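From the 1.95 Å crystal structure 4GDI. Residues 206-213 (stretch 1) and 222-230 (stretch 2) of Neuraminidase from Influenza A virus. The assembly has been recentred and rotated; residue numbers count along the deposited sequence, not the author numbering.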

# COMPACT_ATOMS: atom_id res chain seq x y z
N ASN A 206 25.72 26.28 2.59
CA ASN A 206 25.76 27.58 3.30
C ASN A 206 25.08 28.75 2.57
O ASN A 206 25.75 29.67 2.11
N ASN A 207 23.75 28.69 2.49
CA ASN A 207 22.94 29.77 1.91
C ASN A 207 23.23 30.18 0.44
O ASN A 207 22.76 31.21 -0.03
N LEU A 208 23.98 29.34 -0.28
CA LEU A 208 24.21 29.54 -1.71
C LEU A 208 23.50 28.46 -2.49
O LEU A 208 23.30 27.35 -2.00
N ILE A 209 23.11 28.78 -3.72
CA ILE A 209 22.54 27.80 -4.61
C ILE A 209 23.54 27.69 -5.76
O ILE A 209 23.98 28.70 -6.30
N LYS A 210 23.93 26.47 -6.09
CA LYS A 210 24.87 26.24 -7.17
C LYS A 210 24.24 25.28 -8.16
O LYS A 210 23.73 24.23 -7.76
N CYS A 211 24.27 25.64 -9.45
CA CYS A 211 23.61 24.86 -10.48
C CYS A 211 24.55 24.61 -11.66
O CYS A 211 25.39 25.45 -11.99
N THR A 212 24.40 23.46 -12.30
CA THR A 212 25.11 23.19 -13.53
C THR A 212 24.11 23.22 -14.65
O THR A 212 23.02 22.66 -14.51
N GLY A 213 24.48 23.89 -15.73
CA GLY A 213 23.65 23.96 -16.92
C GLY A 213 24.11 23.05 -18.04
O GLY A 213 25.15 22.38 -17.95
N ARG A 222 30.18 22.72 -19.53
CA ARG A 222 28.89 23.05 -18.90
C ARG A 222 29.05 24.35 -18.16
O ARG A 222 29.93 24.47 -17.32
N PRO A 223 28.23 25.35 -18.50
CA PRO A 223 28.24 26.60 -17.73
C PRO A 223 27.72 26.37 -16.31
O PRO A 223 26.90 25.47 -16.06
N LEU A 224 28.20 27.18 -15.38
CA LEU A 224 27.83 27.05 -13.98
C LEU A 224 27.21 28.31 -13.43
O LEU A 224 27.61 29.42 -13.78
N LEU A 225 26.24 28.13 -12.55
CA LEU A 225 25.58 29.27 -11.95
C LEU A 225 25.73 29.18 -10.43
O LEU A 225 25.57 28.11 -9.85
N ARG A 226 26.07 30.30 -9.81
CA ARG A 226 26.11 30.41 -8.36
C ARG A 226 25.25 31.60 -8.01
O ARG A 226 25.43 32.68 -8.57
N PHE A 227 24.31 31.41 -7.09
CA PHE A 227 23.48 32.52 -6.68
C PHE A 227 23.07 32.44 -5.21
O PHE A 227 23.21 31.40 -4.58
N THR A 228 22.64 33.58 -4.68
CA THR A 228 22.27 33.70 -3.27
C THR A 228 20.76 33.72 -3.10
O THR A 228 19.99 33.83 -4.08
N LYS A 229 20.33 33.64 -1.85
CA LYS A 229 18.93 33.80 -1.49
C LYS A 229 18.38 35.15 -1.95
O LYS A 229 17.18 35.31 -2.08
N GLU A 230 19.25 36.13 -2.17
CA GLU A 230 18.82 37.46 -2.60
C GLU A 230 18.86 37.63 -4.12
O GLU A 230 18.62 38.73 -4.64

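An antiparallel pair of strands sends its side chains alternately to the two faces of the sheet, so residues paired across the strands become neighbours on one face; in this neuraminidase the strand running from Leu208 and the one beginning at Leu224 illustrate the rule. Backbone hydrogen bonds fix the register: Ile209 and Phe227 bond reciprocally, N to O, at 2.8 Å each way, Cys211 and Leu225 form a second such pair, and Gly213 N donates to Pro223 O at 2.9 Å.

Apolar and aromatic packing dominates the face bearing Ile209, Cys211, Leu225 and Phe227, all buried. Phe227, with chi1 p and chi2 near 92°, lays its ring against Ile209 (m, p). Ile209 CB lies over one face in a CH-pi contact, 3.5 Å from the Phe227 ring centroid, and Ile209 CG2 comes within 3.2 Å of Phe227 CZ. Cys211, an m rotamer, meets the same ring at its edge, with its SG 3.9 Å from Phe227 CE2; the cysteine is also bonded covalently to a group elsewhere in the structure. Leu225 (t, p) packs more loosely, its CB 4.3 Å from Cys211 CB.

The opposite face mixes aliphatic contact with polar ends. Lys210 and Arg226, both m at chi1, start as neighbours, Lys210 CG lying 4.2 Å from Arg226 CG, and then spread apart, while Lys210 NZ and the Arg226 guanidinium find hydrogen bonds elsewhere in the structure. Leu224 (m, t) brings CD2 to 3.4 Å from Thr212 OG1, and Thr212 CG2 (chi1 m) lies 3.6 Å from Arg222 CB. At the other end Leu208 CD2 touches Thr228 CG2 at 3.8 Å.

Between the side chains of the two stretches the contact is packing alone; the hydrogen bonds across it are backbone to backbone. Within stretch 2, Glu230 N donates to Thr228 OG1 at 3.0 Å.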

# COMPACT_ATOMS: atom_id res chain seq x y z
CB ASN A 206 27.19 27.99 3.75
CG ASN A 206 28.29 27.23 3.04
OD1 ASN A 206 28.45 27.32 1.82
ND2 ASN A 206 29.11 26.50 3.82
CB ASN A 207 23.00 31.00 2.83
CG ASN A 207 22.35 30.74 4.18
OD1 ASN A 207 21.14 30.90 4.35
ND2 ASN A 207 23.16 30.32 5.16
CB LEU A 208 25.70 29.43 -2.03
CG LEU A 208 26.58 30.54 -1.46
CD1 LEU A 208 28.03 30.31 -1.86
CD2 LEU A 208 26.09 31.88 -1.97
CB ILE A 209 21.15 28.22 -5.16
CG1 ILE A 209 20.15 28.51 -4.02
CG2 ILE A 209 20.58 27.13 -6.10
CD1 ILE A 209 20.35 29.84 -3.32
CB LYS A 210 26.15 25.65 -6.59
CG LYS A 210 26.90 26.67 -5.73
CD LYS A 210 28.14 26.08 -5.13
CE LYS A 210 28.70 26.97 -4.04
NZ LYS A 210 29.84 26.28 -3.39
CB CYS A 211 22.39 25.60 -11.03
SG CYS A 211 21.18 26.11 -9.84
CB THR A 212 25.79 21.83 -13.54
OG1 THR A 212 26.69 21.74 -12.45
CG2 THR A 212 26.58 21.66 -14.87
CB ARG A 222 28.47 21.95 -17.94
CG ARG A 222 28.30 20.60 -18.60
CD ARG A 222 27.84 19.57 -17.60
NE ARG A 222 27.59 18.27 -18.20
CZ ARG A 222 26.50 17.97 -18.91
NH1 ARG A 222 25.57 18.89 -19.12
NH2 ARG A 222 26.34 16.74 -19.41
CB PRO A 223 27.28 27.50 -18.51
CG PRO A 223 26.34 26.55 -19.18
CD PRO A 223 27.14 25.31 -19.49
CB LEU A 224 29.07 26.72 -13.15
CG LEU A 224 29.77 25.45 -13.60
CD1 LEU A 224 31.09 25.29 -12.88
CD2 LEU A 224 28.87 24.24 -13.35
CB LEU A 225 24.11 29.28 -12.35
CG LEU A 225 23.18 30.26 -11.64
CD1 LEU A 225 23.45 31.71 -12.01
CD2 LEU A 225 21.72 29.87 -11.93
CB ARG A 226 27.54 30.70 -7.87
CG ARG A 226 28.55 29.61 -8.23
CD ARG A 226 29.95 30.20 -8.31
NE ARG A 226 30.94 29.18 -8.64
CZ ARG A 226 32.21 29.45 -8.90
NH1 ARG A 226 32.65 30.70 -8.90
NH2 ARG A 226 33.05 28.46 -9.16
CB PHE A 227 22.27 32.69 -7.62
CG PHE A 227 21.21 31.62 -7.52
CD1 PHE A 227 20.13 31.78 -6.66
CD2 PHE A 227 21.24 30.51 -8.36
CE1 PHE A 227 19.13 30.82 -6.60
CE2 PHE A 227 20.23 29.56 -8.31
CZ PHE A 227 19.17 29.71 -7.43
CB THR A 228 22.82 34.99 -2.65
OG1 THR A 228 22.11 36.13 -3.17
CG2 THR A 228 24.33 35.16 -2.93
CB LYS A 229 18.75 33.71 0.03
CG LYS A 229 18.48 32.32 0.55
CD LYS A 229 18.07 32.38 2.02
CE LYS A 229 16.56 32.44 2.18
NZ LYS A 229 16.16 32.87 3.54
CB GLU A 230 19.71 38.52 -1.94
CG GLU A 230 19.68 38.45 -0.41
CD GLU A 230 18.25 38.55 0.18
OE1 GLU A 230 17.35 39.19 -0.44
OE2 GLU A 230 18.05 37.96 1.26